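Tryptophanyl-tRNA synthetase (Thermus thermophilus, PDB 2EL7) probably catalyses the ATP-dependent attachment of tryptophan to tRNA(Trp), working as a homodimeric class I aminoacyl-tRNA synthetase. Local coordinates at residues 27-30 / 31-35; 80-84 / 85-89; 246-250 / 251-255; 276-279 / 280-284. All coordinates share one frame; numbering follows the deposited sequence.

Contact 1: 27-30 / 31-35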
loop_
_atom_site.group_PDB
_atom_site.type_symbol
_atom_site.label_atom_id
_atom_site.label_comp_id
_atom_site.label_asym_id
_atom_site.label_seq_id
_atom_site.Cartn_x
_atom_site.Cartn_y
_atom_site.Cartn_z
ATOM N N VAL A 27 -3.536 -21.341 -21.258
ATOM C CA VAL A 27 -2.798 -22.553 -21.606
ATOM C C VAL A 27 -1.905 -22.276 -22.819
ATOM O O VAL A 27 -0.731 -22.678 -22.840
ATOM C CB VAL A 27 -3.782 -23.726 -21.912
ATOM C CG1 VAL A 27 -3.026 -24.917 -22.428
ATOM C CG2 VAL A 27 -4.531 -24.130 -20.638
ATOM N N ALA A 28 -2.450 -21.577 -23.819
ATOM C CA ALA A 28 -1.663 -21.253 -25.019
ATOM C C ALA A 28 -0.478 -20.364 -24.668
ATOM O O ALA A 28 0.620 -20.563 -25.180
ATOM C CB ALA A 28 -2.544 -20.566 -26.123
ATOM N N ILE A 29 -0.693 -19.391 -23.782
ATOM C CA ILE A 29 0.377 -18.487 -23.375
ATOM C C ILE A 29 1.483 -19.241 -22.657
ATOM O O ILE A 29 2.663 -18.941 -22.824
ATOM C CB ILE A 29 -0.171 -17.386 -22.493
ATOM C CG1 ILE A 29 -1.057 -16.468 -23.352
ATOM C CG2 ILE A 29 0.980 -16.619 -21.824
ATOM C CD1 ILE A 29 -2.136 -15.732 -22.554
ATOM N N GLY A 30 1.107 -20.243 -21.871
ATOM C CA GLY A 30 2.111 -21.041 -21.184
ATOM C C GLY A 30 2.958 -21.862 -22.152
ATOM O O GLY A 30 4.149 -22.023 -21.938
ATOM N N GLU A 31 2.355 -22.393 -23.213
ATOM C CA GLU A 31 3.119 -23.181 -24.185
ATOM C C GLU A 31 4.142 -22.281 -24.865
ATOM O O GLU A 31 5.259 -22.699 -25.177
ATOM C CB GLU A 31 2.204 -23.766 -25.270
ATOM C CG GLU A 31 1.125 -24.688 -24.756
ATOM C CD GLU A 31 1.664 -26.044 -24.408
ATOM O OE1 GLU A 31 1.251 -26.603 -23.371
ATOM O OE2 GLU A 31 2.504 -26.561 -25.176
ATOM N N LYS A 32 3.757 -21.029 -25.073
ATOM C CA LYS A 32 4.614 -20.083 -25.755
ATOM C C LYS A 32 5.665 -19.389 -24.882
ATOM O O LYS A 32 6.821 -19.194 -25.305
ATOM C CB LYS A 32 3.726 -19.038 -26.443
ATOM C CG LYS A 32 4.452 -18.081 -27.355
ATOM C CD LYS A 32 3.462 -17.305 -28.218
ATOM C CE LYS A 32 4.163 -16.263 -29.088
ATOM N NZ LYS A 32 5.175 -16.859 -30.008
ATOM N N LEU A 33 5.285 -19.030 -23.663
ATOM C CA LEU A 33 6.222 -18.308 -22.816
ATOM C C LEU A 33 6.900 -19.125 -21.737
ATOM O O LEU A 33 7.910 -18.706 -21.190
ATOM C CB LEU A 33 5.530 -17.078 -22.219
ATOM C CG LEU A 33 4.909 -16.206 -23.323
ATOM C CD1 LEU A 33 4.069 -15.072 -22.725
ATOM C CD2 LEU A 33 6.022 -15.667 -24.209
ATOM N N GLY A 34 6.355 -20.291 -21.437
ATOM C CA GLY A 34 6.969 -21.129 -20.437
ATOM C C GLY A 34 6.962 -20.485 -19.064
ATOM O O GLY A 34 5.887 -20.167 -18.541
ATOM N N ARG A 35 8.154 -20.277 -18.491
ATOM C CA ARG A 35 8.290 -19.706 -17.155
ATOM C C ARG A 35 7.955 -18.215 -17.093
ATOM O O ARG A 35 7.646 -17.669 -16.043
ATOM C CB ARG A 35 9.705 -19.944 -16.645
ATOM C CG ARG A 35 9.789 -20.758 -15.375
ATOM C CD ARG A 35 9.873 -22.270 -15.540
ATOM N NE ARG A 35 8.744 -22.928 -14.870
ATOM C CZ ARG A 35 8.780 -24.094 -14.216
ATOM N NH1 ARG A 35 7.667 -24.562 -13.683
ATOM N NH2 ARG A 35 9.900 -24.785 -14.066
HETATM O O HOH W 1 0.653 -24.567 -21.244
#
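I29 sets its methyl CG2 against CD1 of L33, 3.6 Å away and one turn further along helix 16-33, the helical crossover of the beta-alpha-beta unit that links strands 4-8 and 37-41 in the Rossmann fold of this class I synthetase. The two side chains run side by side in the same direction, and both rest on V4 of strand 4-8, so the pair packs the last turns of the helix against the sheet's first strand. L33 holds its CG anti to the carbonyl carbon (chi1 -54°), which brings the branch back over the preceding turn, with CG 3.6 Å from I29 O. That same oxygen accepts the N-H of L33 at 2.8 Å, so polar and apolar contacts converge on one carbonyl. The helix stops just beyond: G34 N still bonds to G30 O (2.8 Å), but G34 itself has a positive phi (64°), a conformation that favours glycine. On the solvent side, E31 bends at chi2 and lays its CG 3.3 Å from V27 O, while its carboxylate forms a salt bridge with K78. A water donates one hydrogen to E31 OE1 at 3.0 Å and the other to V27 O at 2.8 Å, bridging side chain and backbone.

Contact 2: 80-84 / 85-89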
loop_
_atom_site.group_PDB
_atom_site.type_symbol
_atom_site.label_atom_id
_atom_site.label_comp_id
_atom_site.label_asym_id
_atom_site.label_seq_id
_atom_site.Cartn_x
_atom_site.Cartn_y
_atom_site.Cartn_z
ATOM N N THR A 80 4.662 -20.246 -14.259
ATOM C CA THR A 80 4.989 -19.667 -12.953
ATOM C C THR A 80 3.718 -19.214 -12.288
ATOM O O THR A 80 3.188 -18.172 -12.610
ATOM C CB THR A 80 5.981 -18.493 -13.107
ATOM O OG1 THR A 80 7.229 -19.025 -13.556
ATOM C CG2 THR A 80 6.225 -17.752 -11.787
ATOM N N LEU A 81 3.239 -20.028 -11.353
ATOM C CA LEU A 81 2.002 -19.788 -10.616
ATOM C C LEU A 81 2.298 -19.468 -9.182
ATOM O O LEU A 81 3.020 -20.204 -8.524
ATOM C CB LEU A 81 1.132 -21.033 -10.670
ATOM C CG LEU A 81 -0.241 -21.039 -9.991
ATOM C CD1 LEU A 81 -1.149 -19.993 -10.627
ATOM C CD2 LEU A 81 -0.858 -22.440 -10.160
ATOM N N PHE A 82 1.720 -18.378 -8.693
ATOM C CA PHE A 82 1.935 -17.939 -7.325
ATOM C C PHE A 82 0.749 -17.144 -6.777
ATOM O O PHE A 82 -0.151 -16.741 -7.529
ATOM C CB PHE A 82 3.208 -17.103 -7.267
ATOM C CG PHE A 82 3.154 -15.851 -8.091
ATOM C CD1 PHE A 82 2.758 -14.656 -7.522
ATOM C CD2 PHE A 82 3.536 -15.865 -9.431
ATOM C CE1 PHE A 82 2.746 -13.466 -8.279
ATOM C CE2 PHE A 82 3.528 -14.702 -10.193
ATOM C CZ PHE A 82 3.128 -13.488 -9.610
ATOM N N VAL A 83 0.747 -16.940 -5.462
ATOM C CA VAL A 83 -0.313 -16.202 -4.782
ATOM C C VAL A 83 0.149 -14.768 -4.544
ATOM O O VAL A 83 1.227 -14.547 -3.994
ATOM C CB VAL A 83 -0.650 -16.829 -3.411
ATOM C CG1 VAL A 83 -1.662 -15.945 -2.669
ATOM C CG2 VAL A 83 -1.194 -18.230 -3.603
ATOM N N GLN A 84 -0.674 -13.801 -4.936
ATOM C CA GLN A 84 -0.330 -12.390 -4.790
ATOM C C GLN A 84 0.326 -12.042 -3.443
ATOM O O GLN A 84 1.462 -11.565 -3.429
ATOM C CB GLN A 84 -1.575 -11.541 -5.057
ATOM C CG GLN A 84 -1.400 -10.047 -4.912
ATOM C CD GLN A 84 -2.643 -9.266 -5.374
ATOM O OE1 GLN A 84 -3.753 -9.808 -5.485
ATOM N NE2 GLN A 84 -2.451 -7.987 -5.641
ATOM N N SER A 85 -0.356 -12.305 -2.321
ATOM C CA SER A 85 0.211 -12.011 -0.993
ATOM C C SER A 85 1.552 -12.680 -0.656
ATOM O O SER A 85 2.202 -12.296 0.313
ATOM C CB SER A 85 -0.805 -12.328 0.134
ATOM O OG SER A 85 -1.053 -13.714 0.312
ATOM N N HIS A 86 1.981 -13.672 -1.427
ATOM C CA HIS A 86 3.267 -14.311 -1.146
ATOM C C HIS A 86 4.460 -13.472 -1.590
ATOM O O HIS A 86 5.572 -13.715 -1.164
ATOM C CB HIS A 86 3.325 -15.716 -1.752
ATOM C CG HIS A 86 2.390 -16.679 -1.082
ATOM N ND1 HIS A 86 2.409 -18.035 -1.324
ATOM C CD2 HIS A 86 1.386 -16.468 -0.192
ATOM C CE1 HIS A 86 1.453 -18.616 -0.616
ATOM N NE2 HIS A 86 0.819 -17.688 0.078
ATOM N N VAL A 87 4.226 -12.476 -2.436
ATOM C CA VAL A 87 5.293 -11.570 -2.847
ATOM C C VAL A 87 4.780 -10.175 -2.491
ATOM O O VAL A 87 4.214 -9.467 -3.308
ATOM C CB VAL A 87 5.585 -11.685 -4.328
ATOM C CG1 VAL A 87 6.775 -10.807 -4.689
ATOM C CG2 VAL A 87 5.856 -13.146 -4.660
ATOM N N PRO A 88 4.976 -9.775 -1.239
ATOM C CA PRO A 88 4.553 -8.495 -0.669
ATOM C C PRO A 88 5.172 -7.213 -1.220
ATOM O O PRO A 88 4.611 -6.134 -1.009
ATOM C CB PRO A 88 4.852 -8.692 0.812
ATOM C CG PRO A 88 6.174 -9.438 0.740
ATOM C CD PRO A 88 5.831 -10.510 -0.284
ATOM N N GLU A 89 6.322 -7.324 -1.893
ATOM C CA GLU A 89 7.009 -6.177 -2.471
ATOM C C GLU A 89 6.067 -5.292 -3.294
ATOM O O GLU A 89 6.197 -4.071 -3.288
ATOM C CB GLU A 89 8.156 -6.614 -3.412
ATOM C CG GLU A 89 9.483 -7.057 -2.806
ATOM C CD GLU A 89 9.412 -8.388 -2.098
ATOM O OE1 GLU A 89 8.535 -9.210 -2.425
ATOM O OE2 GLU A 89 10.256 -8.626 -1.216
HETATM O O HOH W 2 2.706 -18.527 -4.189
#
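Two successive i to i+3 bonds, H86 N to V83 O (2.8 Å) and V87 N to Q84 O (3.1 Å), wind the chain into a short 3-10 turn as it leaves strand 80-83. The turn brings H86 back over V83 in a CH-pi contact: CB of V83 stands 3.7 Å from the centroid of the H86 ring, only 3° from the ring normal. The two methyls spread over the same face, CG2 of V83 lying 4.0 Å from CE1 of H86. A water takes the N-H of V83 and is weakly bonded to H86 ND1, while H86 NE2 binds L328 O of the second subunit. Were H86 replaced by an alanine, the V83 side chain would probably lose its aromatic cover and L328 O of the second subunit its hydrogen-bond partner. S85 puts OG between its backbone N and carbonyl carbon (chi1 70°), and this hydroxyl bonds D43. Q84, on an extended chain, reaches D136, a predicted tryptophan-binding residue, which is consistent with the turn lying beside the tryptophan pocket. Strand 80-83 is paired in parallel with strand 37-41, V83 packs on L303 and V87 on A314 of helix 296-324, and Q84 meets L132 of helix 124-139.

Contact 3: 246-250 / 251-255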
loop_
_atom_site.group_PDB
_atom_site.type_symbol
_atom_site.label_atom_id
_atom_site.label_comp_id
_atom_site.label_asym_id
_atom_site.label_seq_id
_atom_site.Cartn_x
_atom_site.Cartn_y
_atom_site.Cartn_z
ATOM N N TYR A 246 -19.817 -26.712 -28.675
ATOM C CA TYR A 246 -18.603 -26.582 -27.886
ATOM C C TYR A 246 -17.905 -27.910 -27.645
ATOM O O TYR A 246 -16.680 -27.959 -27.619
ATOM C CB TYR A 246 -18.930 -26.003 -26.518
ATOM C CG TYR A 246 -19.520 -24.607 -26.503
ATOM C CD1 TYR A 246 -20.191 -24.144 -25.372
ATOM C CD2 TYR A 246 -19.369 -23.736 -27.587
ATOM C CE1 TYR A 246 -20.691 -22.855 -25.308
ATOM C CE2 TYR A 246 -19.884 -22.431 -27.536
ATOM C CZ TYR A 246 -20.542 -22.002 -26.393
ATOM O OH TYR A 246 -21.086 -20.729 -26.317
ATOM N N PHE A 247 -18.682 -28.983 -27.481
ATOM C CA PHE A 247 -18.118 -30.291 -27.144
ATOM C C PHE A 247 -18.250 -31.519 -28.031
ATOM O O PHE A 247 -17.879 -32.613 -27.600
ATOM C CB PHE A 247 -18.625 -30.684 -25.771
ATOM C CG PHE A 247 -18.490 -29.604 -24.770
ATOM C CD1 PHE A 247 -19.593 -28.813 -24.434
ATOM C CD2 PHE A 247 -17.246 -29.325 -24.209
ATOM C CE1 PHE A 247 -19.461 -27.763 -23.561
ATOM C CE2 PHE A 247 -17.093 -28.265 -23.325
ATOM C CZ PHE A 247 -18.201 -27.475 -22.995
ATOM N N ALA A 248 -18.783 -31.367 -29.239
ATOM C CA ALA A 248 -18.936 -32.511 -30.127
ATOM C C ALA A 248 -18.521 -32.095 -31.525
ATOM O O ALA A 248 -18.731 -30.943 -31.923
ATOM C CB ALA A 248 -20.376 -32.996 -30.113
ATOM N N PRO A 249 -17.938 -33.030 -32.296
ATOM C CA PRO A 249 -17.474 -32.768 -33.663
ATOM C C PRO A 249 -18.511 -32.147 -34.599
ATOM O O PRO A 249 -19.709 -32.398 -34.463
ATOM C CB PRO A 249 -16.981 -34.140 -34.128
ATOM C CG PRO A 249 -17.780 -35.108 -33.304
ATOM C CD PRO A 249 -17.830 -34.465 -31.963
ATOM N N LYS A 250 -18.040 -31.319 -35.533
ATOM C CA LYS A 250 -18.920 -30.651 -36.503
ATOM C C LYS A 250 -19.866 -31.653 -37.164
ATOM O O LYS A 250 -21.082 -31.540 -37.048
ATOM C CB LYS A 250 -18.101 -29.978 -37.613
ATOM C CG LYS A 250 -16.915 -29.144 -37.162
ATOM C CD LYS A 250 -16.145 -28.630 -38.395
ATOM C CE LYS A 250 -14.881 -27.848 -38.015
ATOM N NZ LYS A 250 -15.155 -26.621 -37.202
ATOM N N ASP A 251 -19.288 -32.626 -37.866
ATOM C CA ASP A 251 -20.052 -33.652 -38.558
ATOM C C ASP A 251 -21.265 -34.107 -37.765
ATOM O O ASP A 251 -22.402 -34.003 -38.235
ATOM C CB ASP A 251 -19.150 -34.841 -38.874
ATOM C CG ASP A 251 -18.284 -34.602 -40.108
ATOM O OD1 ASP A 251 -17.771 -33.470 -40.277
ATOM O OD2 ASP A 251 -18.109 -35.547 -40.910
ATOM N N LEU A 252 -21.032 -34.600 -36.555
ATOM C CA LEU A 252 -22.129 -35.057 -35.709
ATOM C C LEU A 252 -23.116 -33.940 -35.379
ATOM O O LEU A 252 -24.334 -34.158 -35.379
ATOM C CB LEU A 252 -21.574 -35.672 -34.421
ATOM C CG LEU A 252 -22.526 -35.956 -33.255
ATOM C CD1 LEU A 252 -23.807 -36.635 -33.757
ATOM C CD2 LEU A 252 -21.805 -36.830 -32.221
ATOM N N VAL A 253 -22.600 -32.742 -35.117
ATOM C CA VAL A 253 -23.457 -31.614 -34.766
ATOM C C VAL A 253 -24.306 -31.144 -35.944
ATOM O O VAL A 253 -25.488 -30.857 -35.782
ATOM C CB VAL A 253 -22.622 -30.409 -34.220
ATOM C CG1 VAL A 253 -23.522 -29.188 -34.061
ATOM C CG2 VAL A 253 -21.977 -30.769 -32.867
ATOM N N GLU A 254 -23.704 -31.072 -37.127
ATOM C CA GLU A 254 -24.408 -30.619 -38.330
ATOM C C GLU A 254 -25.581 -31.539 -38.691
ATOM O O GLU A 254 -26.677 -31.071 -39.032
ATOM C CB GLU A 254 -23.431 -30.546 -39.512
ATOM C CG GLU A 254 -23.171 -31.898 -40.183
ATOM C CD GLU A 254 -22.259 -31.805 -41.403
ATOM O OE1 GLU A 254 -22.282 -32.745 -42.238
ATOM O OE2 GLU A 254 -21.516 -30.799 -41.521
ATOM N N ALA A 255 -25.339 -32.846 -38.604
ATOM C CA ALA A 255 -26.341 -33.866 -38.925
ATOM C C ALA A 255 -27.483 -33.867 -37.925
ATOM O O ALA A 255 -28.650 -34.025 -38.297
ATOM C CB ALA A 255 -25.704 -35.237 -38.960
#
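V253 reaches back from the first turn of helix 250-261 onto the A248-P249 linker, a tight helix-to-helix connection in the all-helical region that follows the KMSKS loop, as in other tryptophanyl-tRNA synthetases. Its CB sits over two backbone oxygens, K250 O at 3.4 Å and P249 O at 3.5 Å. From there the side chain branches, and CG2, which stands anti to the carbonyl carbon and beside the backbone N, is the methyl that turns toward the start of the helix. CG2 lies 3.2 Å from P249 O and 3.4 Å from A248 O, and its third neighbour is the CB of A248 at 3.9 Å. One methyl therefore fills the corner where the linker meets the new helix.

P249 occupies the N-cap position. Its ring has no polar atom to offer the N-H groups of the first turn, so its part in the helical bonding is played by the carbonyl, which accepts V253 N at 3.0 Å. The ring packs instead: CG of P249 meets CB of L252 at 4.0 Å. L252 then carries its CG anti to the backbone N (chi1 167°), and its CD2 lies against H277 of helix 267-294, which also touches A248. The linker and the new helix thus lean on the same histidine. One residue further on, E254 folds its CB and CG back near K250 O, and this oxygen receives the nearly straight bond from E254 N, 2.7 Å long with an N-H...O angle of 168°.

Contact 4: 276-279 / 280-284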
loop_
_atom_site.group_PDB
_atom_site.type_symbol
_atom_site.label_atom_id
_atom_site.label_comp_id
_atom_site.label_asym_id
_atom_site.label_seq_id
_atom_site.Cartn_x
_atom_site.Cartn_y
_atom_site.Cartn_z
ATOM N N ASP A 276 -22.923 -36.875 -22.628
ATOM C CA ASP A 276 -21.787 -37.774 -22.832
ATOM C C ASP A 276 -20.540 -37.047 -23.336
ATOM O O ASP A 276 -19.422 -37.294 -22.853
ATOM C CB ASP A 276 -22.135 -38.906 -23.819
ATOM C CG ASP A 276 -23.248 -39.794 -23.313
ATOM O OD1 ASP A 276 -23.296 -40.008 -22.078
ATOM O OD2 ASP A 276 -24.063 -40.278 -24.143
ATOM N N HIS A 277 -20.735 -36.170 -24.320
ATOM C CA HIS A 277 -19.628 -35.421 -24.902
ATOM C C HIS A 277 -19.089 -34.402 -23.910
ATOM O O HIS A 277 -17.888 -34.146 -23.864
ATOM C CB HIS A 277 -20.077 -34.746 -26.204
ATOM C CG HIS A 277 -20.047 -35.664 -27.388
ATOM N ND1 HIS A 277 -18.989 -35.703 -28.275
ATOM C CD2 HIS A 277 -20.909 -36.627 -27.792
ATOM C CE1 HIS A 277 -19.204 -36.651 -29.172
ATOM N NE2 HIS A 277 -20.360 -37.226 -28.901
ATOM N N LEU A 278 -19.976 -33.843 -23.096
ATOM C CA LEU A 278 -19.548 -32.874 -22.115
ATOM C C LEU A 278 -18.681 -33.554 -21.061
ATOM O O LEU A 278 -17.585 -33.085 -20.794
ATOM C CB LEU A 278 -20.754 -32.195 -21.472
ATOM C CG LEU A 278 -20.382 -31.253 -20.336
ATOM C CD1 LEU A 278 -19.387 -30.222 -20.851
ATOM C CD2 LEU A 278 -21.634 -30.599 -19.776
ATOM N N MET A 279 -19.164 -34.660 -20.493
ATOM C CA MET A 279 -18.437 -35.421 -19.464
ATOM C C MET A 279 -17.118 -35.974 -19.968
ATOM O O MET A 279 -16.171 -36.165 -19.196
ATOM C CB MET A 279 -19.264 -36.604 -18.946
ATOM C CG MET A 279 -20.500 -36.230 -18.130
ATOM S SD MET A 279 -20.173 -34.862 -16.982
ATOM C CE MET A 279 -18.894 -35.549 -15.969
ATOM N N GLU A 280 -17.051 -36.247 -21.259
ATOM C CA GLU A 280 -15.826 -36.770 -21.816
ATOM C C GLU A 280 -14.790 -35.649 -21.932
ATOM O O GLU A 280 -13.581 -35.898 -21.869
ATOM C CB GLU A 280 -16.098 -37.399 -23.194
ATOM C CG GLU A 280 -14.888 -38.092 -23.831
ATOM C CD GLU A 280 -14.150 -38.988 -22.845
ATOM O OE1 GLU A 280 -14.822 -39.737 -22.090
ATOM O OE2 GLU A 280 -12.899 -38.942 -22.828
ATOM N N ALA A 281 -15.262 -34.416 -22.092
ATOM C CA ALA A 281 -14.361 -33.272 -22.225
ATOM C C ALA A 281 -13.731 -32.917 -20.881
ATOM O O ALA A 281 -12.549 -32.592 -20.809
ATOM C CB ALA A 281 -15.120 -32.062 -22.789
ATOM N N LEU A 282 -14.531 -32.990 -19.821
ATOM C CA LEU A 282 -14.069 -32.674 -18.478
ATOM C C LEU A 282 -13.289 -33.824 -17.836
ATOM O O LEU A 282 -12.473 -33.607 -16.939
ATOM C CB LEU A 282 -15.258 -32.355 -17.597
ATOM C CG LEU A 282 -16.316 -31.434 -18.180
ATOM C CD1 LEU A 282 -17.515 -31.403 -17.227
ATOM C CD2 LEU A 282 -15.728 -30.043 -18.399
ATOM N N ARG A 283 -13.559 -35.044 -18.283
ATOM C CA ARG A 283 -12.908 -36.235 -17.756
ATOM C C ARG A 283 -11.467 -35.984 -17.304
ATOM O O ARG A 283 -11.160 -36.144 -16.127
ATOM C CB ARG A 283 -12.963 -37.354 -18.802
ATOM C CG ARG A 283 -12.534 -38.733 -18.328
ATOM C CD ARG A 283 -12.624 -39.736 -19.472
ATOM N NE ARG A 283 -11.547 -40.711 -19.411
ATOM C CZ ARG A 283 -10.258 -40.427 -19.619
ATOM N NH1 ARG A 283 -9.876 -39.182 -19.914
ATOM N NH2 ARG A 283 -9.340 -41.388 -19.509
ATOM N N PRO A 284 -10.571 -35.579 -18.221
ATOM C CA PRO A 284 -9.166 -35.319 -17.860
ATOM C C PRO A 284 -8.992 -34.228 -16.782
ATOM O O PRO A 284 -8.075 -34.284 -15.960
ATOM C CB PRO A 284 -8.524 -34.893 -19.186
ATOM C CG PRO A 284 -9.440 -35.470 -20.226
ATOM C CD PRO A 284 -10.808 -35.291 -19.643
#
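M279 and L282, three residues apart on the long helix 267-294 of the C-terminal helical region, meet through the sulfur of one and a methyl of the other, with M279 SD 4.4 Å from L282 CD1. The thioether gets there by folding: after a CG placed beside the backbone N (chi1 -68°), the chain then bends at chi2 and at chi3, which keeps SD close to the helix and directs it along the same side as the leucine. L282 is also approached by L278, whose CG lies 4.2 Å from the same CD1, so this methyl has a neighbour from each of two preceding residues. The apolar strip faces helix 210-218, where L278 and L282 both touch I213 and M279 packs on E210; L278 and A281 in addition receive F247 of helix 239-247.

E280 takes the outer, exposed side. Its CB rests 3.3 Å from D276 O, the oxygen that accepts E280 N at 3.0 Å, and the acid then bends away at chi2. The regular pattern is interrupted nearby, because P284 has no N-H to give and the helix kinks there, just after R283 N has bonded M279 O. The carbonyl of L278 does double duty: L282 N approaches in the carbonyl plane at 3.2 Å, whereas A281 N, at 3.0 Å, comes from 63° out of that plane.

In the fold
Contacts 1 and 2 belong to the Rossmann fold and contacts 3 and 4 to the helical region beyond it; contacts 2 and 3 lie on opposite sides of the chain's centre, with their own centres about 42 Å apart. Contact 2 is buried, combines a CH-pi contact with links to the second subunit, and adjoins the predicted tryptophan site, whereas contact 3 is a surface helix start built on backbone bonds and small apolar touches. Contacts 1 and 4 are partly buried helix turns, each with an apolar strip inward and an acid outward. R35 O and T80 OG1 probably bond contact 1 to contact 2, while H277 joins contact 4 to contact 3.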